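Local coordinates for PHO85 cyclin-10 (Saccharomyces cerevisiae, PDB 4KRD), which serves as the cyclin partner of the kinase PHO85, the pair phosphorylating and negatively regulating glycogen synthase GSY2, at residues C95-I109 against A140-H153. Residues are numbered along the deposited sequence; the frame is centred on the assembly and turned at random.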
loop_
_atom_site.group_PDB
_atom_site.type_symbol
_atom_site.label_atom_id
_atom_site.label_comp_id
_atom_site.label_asym_id
_atom_site.label_seq_id
_atom_site.Cartn_x
_atom_site.Cartn_y
_atom_site.Cartn_z
ATOM N N CYS B 95 -7.282 18.666 -13.841
ATOM C CA CYS B 95 -6.788 17.932 -12.673
ATOM C C CYS B 95 -5.380 18.299 -12.240
ATOM O O CYS B 95 -5.038 18.141 -11.080
ATOM C CB CYS B 95 -6.851 16.428 -12.919
ATOM S SG CYS B 95 -8.489 15.811 -13.145
ATOM N N GLU B 96 -4.555 18.761 -13.174
ATOM C CA GLU B 96 -3.194 19.177 -12.840
ATOM C C GLU B 96 -2.407 18.105 -12.073
ATOM O O GLU B 96 -1.916 18.334 -10.963
ATOM C CB GLU B 96 -3.210 20.508 -12.080
ATOM C CG GLU B 96 -3.732 21.678 -12.914
ATOM C CD GLU B 96 -3.884 22.964 -12.103
ATOM O OE1 GLU B 96 -3.278 23.069 -11.011
ATOM O OE2 GLU B 96 -4.614 23.870 -12.564
ATOM N N TYR B 97 -2.270 16.935 -12.689
ATOM C CA TYR B 97 -1.522 15.841 -12.079
ATOM C C TYR B 97 -0.035 15.935 -12.378
ATOM O O TYR B 97 0.376 16.583 -13.341
ATOM C CB TYR B 97 -2.047 14.490 -12.583
ATOM C CG TYR B 97 -3.439 14.160 -12.111
ATOM C CD1 TYR B 97 -3.767 14.211 -10.764
ATOM C CD2 TYR B 97 -4.425 13.777 -13.011
ATOM C CE1 TYR B 97 -5.043 13.900 -10.325
ATOM C CE2 TYR B 97 -5.701 13.463 -12.584
ATOM C CZ TYR B 97 -6.005 13.530 -11.242
ATOM O OH TYR B 97 -7.278 13.224 -10.816
ATOM N N GLN B 98 0.755 15.271 -11.540
ATOM C CA GLN B 98 2.186 15.077 -11.745
ATOM C C GLN B 98 2.410 14.099 -12.872
ATOM O O GLN B 98 1.527 13.307 -13.180
ATOM C CB GLN B 98 2.802 14.483 -10.482
ATOM C CG GLN B 98 2.906 15.455 -9.331
ATOM C CD GLN B 98 4.000 16.478 -9.551
ATOM O OE1 GLN B 98 3.731 17.622 -9.923
ATOM N NE2 GLN B 98 5.247 16.066 -9.333
ATOM N N PRO B 99 3.603 14.134 -13.481
ATOM C CA PRO B 99 3.911 13.210 -14.578
ATOM C C PRO B 99 3.828 11.752 -14.134
ATOM O O PRO B 99 3.524 10.890 -14.957
ATOM C CB PRO B 99 5.358 13.566 -14.945
ATOM C CG PRO B 99 5.528 14.975 -14.488
ATOM C CD PRO B 99 4.694 15.094 -13.242
ATOM N N THR B 100 4.102 11.493 -12.853
ATOM C CA THR B 100 4.038 10.147 -12.290
ATOM C C THR B 100 2.681 9.480 -12.515
ATOM O O THR B 100 2.591 8.260 -12.667
ATOM C CB THR B 100 4.301 10.188 -10.779
ATOM O OG1 THR B 100 5.518 10.896 -10.536
ATOM C CG2 THR B 100 4.415 8.777 -10.219
ATOM N N VAL B 101 1.625 10.281 -12.535
ATOM C CA VAL B 101 0.281 9.745 -12.706
ATOM C C VAL B 101 0.127 9.074 -14.074
ATOM O O VAL B 101 -0.418 7.972 -14.186
ATOM C CB VAL B 101 -0.781 10.835 -12.476
ATOM C CG1 VAL B 101 -2.163 10.357 -12.906
ATOM C CG2 VAL B 101 -0.769 11.255 -10.999
ATOM N N TYR B 102 0.652 9.728 -15.106
ATOM C CA TYR B 102 0.565 9.212 -16.458
ATOM C C TYR B 102 1.562 8.078 -16.725
ATOM O O TYR B 102 1.273 7.174 -17.508
ATOM C CB TYR B 102 0.680 10.364 -17.467
ATOM C CG TYR B 102 -0.393 11.403 -17.214
ATOM C CD1 TYR B 102 -1.730 11.093 -17.425
ATOM C CD2 TYR B 102 -0.080 12.666 -16.732
ATOM C CE1 TYR B 102 -2.719 12.003 -17.185
ATOM C CE2 TYR B 102 -1.077 13.605 -16.494
ATOM C CZ TYR B 102 -2.395 13.261 -16.731
ATOM O OH TYR B 102 -3.419 14.154 -16.509
ATOM N N LEU B 103 2.714 8.105 -16.058
ATOM C CA LEU B 103 3.670 7.006 -16.191
ATOM C C LEU B 103 3.062 5.722 -15.632
ATOM O O LEU B 103 3.154 4.659 -16.248
ATOM C CB LEU B 103 4.988 7.315 -15.477
ATOM C CG LEU B 103 5.705 8.611 -15.878
ATOM C CD1 LEU B 103 6.912 8.880 -14.971
ATOM C CD2 LEU B 103 6.109 8.568 -17.344
ATOM N N VAL B 104 2.430 5.828 -14.470
ATOM C CA VAL B 104 1.749 4.675 -13.881
ATOM C C VAL B 104 0.558 4.251 -14.753
ATOM O O VAL B 104 0.315 3.057 -14.955
ATOM C CB VAL B 104 1.294 4.947 -12.419
ATOM C CG1 VAL B 104 0.338 3.863 -11.956
ATOM C CG2 VAL B 104 2.515 5.020 -11.456
ATOM N N ALA B 105 -0.186 5.228 -15.265
ATOM C CA ALA B 105 -1.293 4.938 -16.169
ATOM C C ALA B 105 -0.806 4.157 -17.373
ATOM O O ALA B 105 -1.467 3.212 -17.843
ATOM C CB ALA B 105 -1.974 6.233 -16.622
ATOM N N THR B 106 0.339 4.574 -17.901
ATOM C CA THR B 106 0.910 3.901 -19.058
ATOM C C THR B 106 1.306 2.469 -18.711
ATOM O O THR B 106 1.059 1.539 -19.486
ATOM C CB THR B 106 2.125 4.660 -19.629
ATOM O OG1 THR B 106 1.742 5.993 -19.978
ATOM C CG2 THR B 106 2.679 3.943 -20.881
ATOM N N PHE B 107 1.902 2.280 -17.539
ATOM C CA PHE B 107 2.298 0.939 -17.144
ATOM C C PHE B 107 1.098 0.029 -16.930
ATOM O O PHE B 107 1.178 -1.170 -17.181
ATOM C CB PHE B 107 3.190 0.918 -15.889
ATOM C CG PHE B 107 3.707 -0.454 -15.583
ATOM C CD1 PHE B 107 4.809 -0.957 -16.271
ATOM C CD2 PHE B 107 3.060 -1.273 -14.665
ATOM C CE1 PHE B 107 5.275 -2.244 -16.030
ATOM C CE2 PHE B 107 3.515 -2.572 -14.425
ATOM C CZ PHE B 107 4.625 -3.054 -15.108
ATOM N N LEU B 108 -0.015 0.586 -16.454
ATOM C CA LEU B 108 -1.231 -0.209 -16.284
ATOM C C LEU B 108 -1.714 -0.767 -17.633
ATOM O O LEU B 108 -2.096 -1.937 -17.736
ATOM C CB LEU B 108 -2.344 0.602 -15.590
ATOM C CG LEU B 108 -2.087 1.011 -14.129
ATOM C CD1 LEU B 108 -3.243 1.857 -13.571
ATOM C CD2 LEU B 108 -1.851 -0.217 -13.250
ATOM N N ILE B 109 -1.702 0.065 -18.673
ATOM C CA ILE B 109 -2.097 -0.439 -19.978
ATOM C C ILE B 109 -1.048 -1.408 -20.548
ATOM O O ILE B 109 -1.406 -2.412 -21.163
ATOM C CB ILE B 109 -2.460 0.699 -20.972
ATOM C CG1 ILE B 109 -1.262 1.610 -21.226
ATOM C CG2 ILE B 109 -3.646 1.521 -20.450
ATOM C CD1 ILE B 109 -1.453 2.504 -22.470
ATOM N N ALA B 140 -7.508 4.052 -16.381
ATOM C CA ALA B 140 -6.076 3.990 -16.077
ATOM C C ALA B 140 -5.610 5.231 -15.330
ATOM O O ALA B 140 -4.775 5.152 -14.420
ATOM C CB ALA B 140 -5.257 3.774 -17.353
ATOM N N VAL B 141 -6.150 6.387 -15.701
ATOM C CA VAL B 141 -5.805 7.598 -14.975
ATOM C C VAL B 141 -6.355 7.538 -13.555
ATOM O O VAL B 141 -5.655 7.874 -12.623
ATOM C CB VAL B 141 -6.281 8.886 -15.680
ATOM C CG1 VAL B 141 -6.133 10.097 -14.745
ATOM C CG2 VAL B 141 -5.500 9.091 -16.992
ATOM N N ARG B 142 -7.600 7.099 -13.401
ATOM C CA ARG B 142 -8.253 7.121 -12.093
ATOM C C ARG B 142 -7.585 6.147 -11.140
ATOM O O ARG B 142 -7.292 6.485 -9.992
ATOM C CB ARG B 142 -9.759 6.833 -12.229
ATOM C CG ARG B 142 -10.524 6.807 -10.895
ATOM C CD ARG B 142 -10.471 8.157 -10.169
ATOM N NE ARG B 142 -11.468 8.235 -9.098
ATOM C CZ ARG B 142 -11.552 9.236 -8.232
ATOM N NH1 ARG B 142 -10.694 10.242 -8.309
ATOM N NH2 ARG B 142 -12.484 9.229 -7.293
ATOM N N LEU B 143 -7.315 4.940 -11.625
ATOM C CA LEU B 143 -6.670 3.908 -10.819
ATOM C C LEU B 143 -5.265 4.365 -10.437
ATOM O O LEU B 143 -4.813 4.179 -9.306
ATOM C CB LEU B 143 -6.624 2.588 -11.610
ATOM C CG LEU B 143 -6.745 1.273 -10.843
ATOM C CD1 LEU B 143 -7.787 1.396 -9.741
ATOM C CD2 LEU B 143 -7.091 0.109 -11.788
ATOM N N SER B 144 -4.579 4.981 -11.394
ATOM C CA SER B 144 -3.240 5.491 -11.164
ATOM C C SER B 144 -3.187 6.483 -9.999
ATOM O O SER B 144 -2.321 6.368 -9.120
ATOM C CB SER B 144 -2.679 6.142 -12.442
ATOM O OG SER B 144 -1.475 6.820 -12.138
ATOM N N THR B 145 -4.103 7.452 -9.983
ATOM C CA THR B 145 -4.118 8.434 -8.904
ATOM C C THR B 145 -4.356 7.770 -7.541
ATOM O O THR B 145 -3.774 8.182 -6.542
ATOM C CB THR B 145 -5.173 9.564 -9.105
ATOM O OG1 THR B 145 -6.496 9.014 -9.067
ATOM C CG2 THR B 145 -4.935 10.318 -10.421
ATOM N N LYS B 146 -5.187 6.732 -7.515
ATOM C CA LYS B 146 -5.511 6.040 -6.266
ATOM C C LYS B 146 -4.364 5.147 -5.766
ATOM O O LYS B 146 -4.232 4.912 -4.568
ATOM C CB LYS B 146 -6.806 5.235 -6.424
ATOM C CG LYS B 146 -8.045 6.105 -6.436
ATOM C CD LYS B 146 -9.344 5.324 -6.357
ATOM C CE LYS B 146 -10.533 6.278 -6.219
ATOM N NZ LYS B 146 -11.837 5.575 -6.149
ATOM N N LEU B 147 -3.553 4.638 -6.693
ATOM C CA LEU B 147 -2.320 3.926 -6.357
ATOM C C LEU B 147 -1.221 4.848 -5.830
ATOM O O LEU B 147 -0.295 4.400 -5.149
ATOM C CB LEU B 147 -1.769 3.221 -7.587
ATOM C CG LEU B 147 -2.497 1.982 -8.097
ATOM C CD1 LEU B 147 -1.925 1.599 -9.462
ATOM C CD2 LEU B 147 -2.347 0.832 -7.129
ATOM N N LEU B 148 -1.315 6.131 -6.159
ATOM C CA LEU B 148 -0.200 7.065 -5.957
ATOM C C LEU B 148 -0.417 8.138 -4.899
ATOM O O LEU B 148 0.490 8.460 -4.130
ATOM C CB LEU B 148 0.109 7.789 -7.268
ATOM C CG LEU B 148 0.962 7.052 -8.288
ATOM C CD1 LEU B 148 0.894 7.791 -9.619
ATOM C CD2 LEU B 148 2.391 6.952 -7.788
ATOM N N GLU B 149 -1.597 8.735 -4.893
ATOM C CA GLU B 149 -1.799 9.938 -4.088
ATOM C C GLU B 149 -2.618 9.681 -2.835
ATOM O O GLU B 149 -3.591 8.935 -2.866
ATOM C CB GLU B 149 -2.464 11.023 -4.930
ATOM C CG GLU B 149 -1.648 11.460 -6.144
ATOM C CD GLU B 149 -0.493 12.379 -5.788
ATOM O OE1 GLU B 149 -0.234 12.595 -4.584
ATOM O OE2 GLU B 149 0.157 12.888 -6.724
ATOM N N ASP B 150 -2.229 10.307 -1.725
ATOM C CA ASP B 150 -3.016 10.201 -0.500
ATOM C C ASP B 150 -4.319 10.950 -0.627
ATOM O O ASP B 150 -5.311 10.607 0.007
ATOM C CB ASP B 150 -2.235 10.733 0.699
ATOM C CG ASP B 150 -1.153 9.785 1.145
ATOM O OD1 ASP B 150 -1.260 8.575 0.843
ATOM O OD2 ASP B 150 -0.197 10.241 1.799
ATOM N N PHE B 151 -4.311 11.998 -1.437
ATOM C CA PHE B 151 -5.545 12.712 -1.730
ATOM C C PHE B 151 -5.810 12.698 -3.235
ATOM O O PHE B 151 -4.930 13.022 -4.030
ATOM C CB PHE B 151 -5.498 14.145 -1.178
ATOM C CG PHE B 151 -5.396 14.209 0.325
ATOM C CD1 PHE B 151 -6.518 14.025 1.121
ATOM C CD2 PHE B 151 -4.178 14.436 0.940
ATOM C CE1 PHE B 151 -6.428 14.079 2.512
ATOM C CE2 PHE B 151 -4.081 14.491 2.325
ATOM C CZ PHE B 151 -5.209 14.308 3.111
ATOM N N VAL B 152 -7.011 12.279 -3.615
ATOM C CA VAL B 152 -7.409 12.316 -5.009
ATOM C C VAL B 152 -8.668 13.144 -5.149
ATOM O O VAL B 152 -9.377 13.374 -4.172
ATOM C CB VAL B 152 -7.652 10.907 -5.594
ATOM C CG1 VAL B 152 -6.370 10.097 -5.548
ATOM C CG2 VAL B 152 -8.783 10.202 -4.856
ATOM N N HIS B 153 -8.931 13.595 -6.367
ATOM C CA HIS B 153 -10.165 14.300 -6.670
ATOM C C HIS B 153 -11.376 13.471 -6.283
ATOM O O HIS B 153 -11.341 12.236 -6.307
ATOM C CB HIS B 153 -10.217 14.657 -8.157
ATOM C CG HIS B 153 -9.139 15.606 -8.572
ATOM N ND1 HIS B 153 -9.160 16.945 -8.237
ATOM C CD2 HIS B 153 -7.994 15.408 -9.265
ATOM C CE1 HIS B 153 -8.078 17.532 -8.715
ATOM N NE2 HIS B 153 -7.356 16.622 -9.348
HETATM O O HOH W 1 -8.343 10.956 -9.426
HETATM O O HOH W 2 -0.435 14.114 -9.178
#
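Ser144 holds its OG anti to the backbone N (chi1 170°), sending the hydroxyl to Val101 O, while Thr145, with CG2 anti to its carbonyl carbon, lays that methyl over one face of the Tyr97 ring. The Ser144 OG to Val101 O bond, at 2.6 Å, lies in the carbonyl plane on a lone pair; since Val101 O also takes Ala105 N, one carbonyl serves both helices. The CH-pi contact is off-centre, Thr145 CG2 standing 3.7 Å from the Tyr97 ring centroid and 23° off its normal. Cys95 CB lies against that ring's opposite face. The Tyr97 hydroxyl meets a water that accepts from Arg142 NH1 and donates to Thr145 OG1. Beyond it, His153 NE2 donates to Cys95 O at 3.3 Å, nearly in the imidazole plane, and Arg142 NH1 holds His153 O. With an alanine for this histidine, Cys95 O would probably lose its imidazole donor and a gap open beside the Tyr97 ring. Along the helices Val101 is a knob among Val141, Ser144, Thr145 and Leu148, and Leu108 among Ala140, Leu143, Ser144 and Leu147. Ala105 and Ala140 permit a CA-CA approach of 4.9 Å, and the axes of segments 99-109 and 140-148 come within 8.3 Å, 118° between their N-to-C directions. Past helix 130-148, Glu149 hydrogen-bonds and Asp150 salt-bridges to another protein's chain; the crossing itself is a buried helix pair of the cyclin fold.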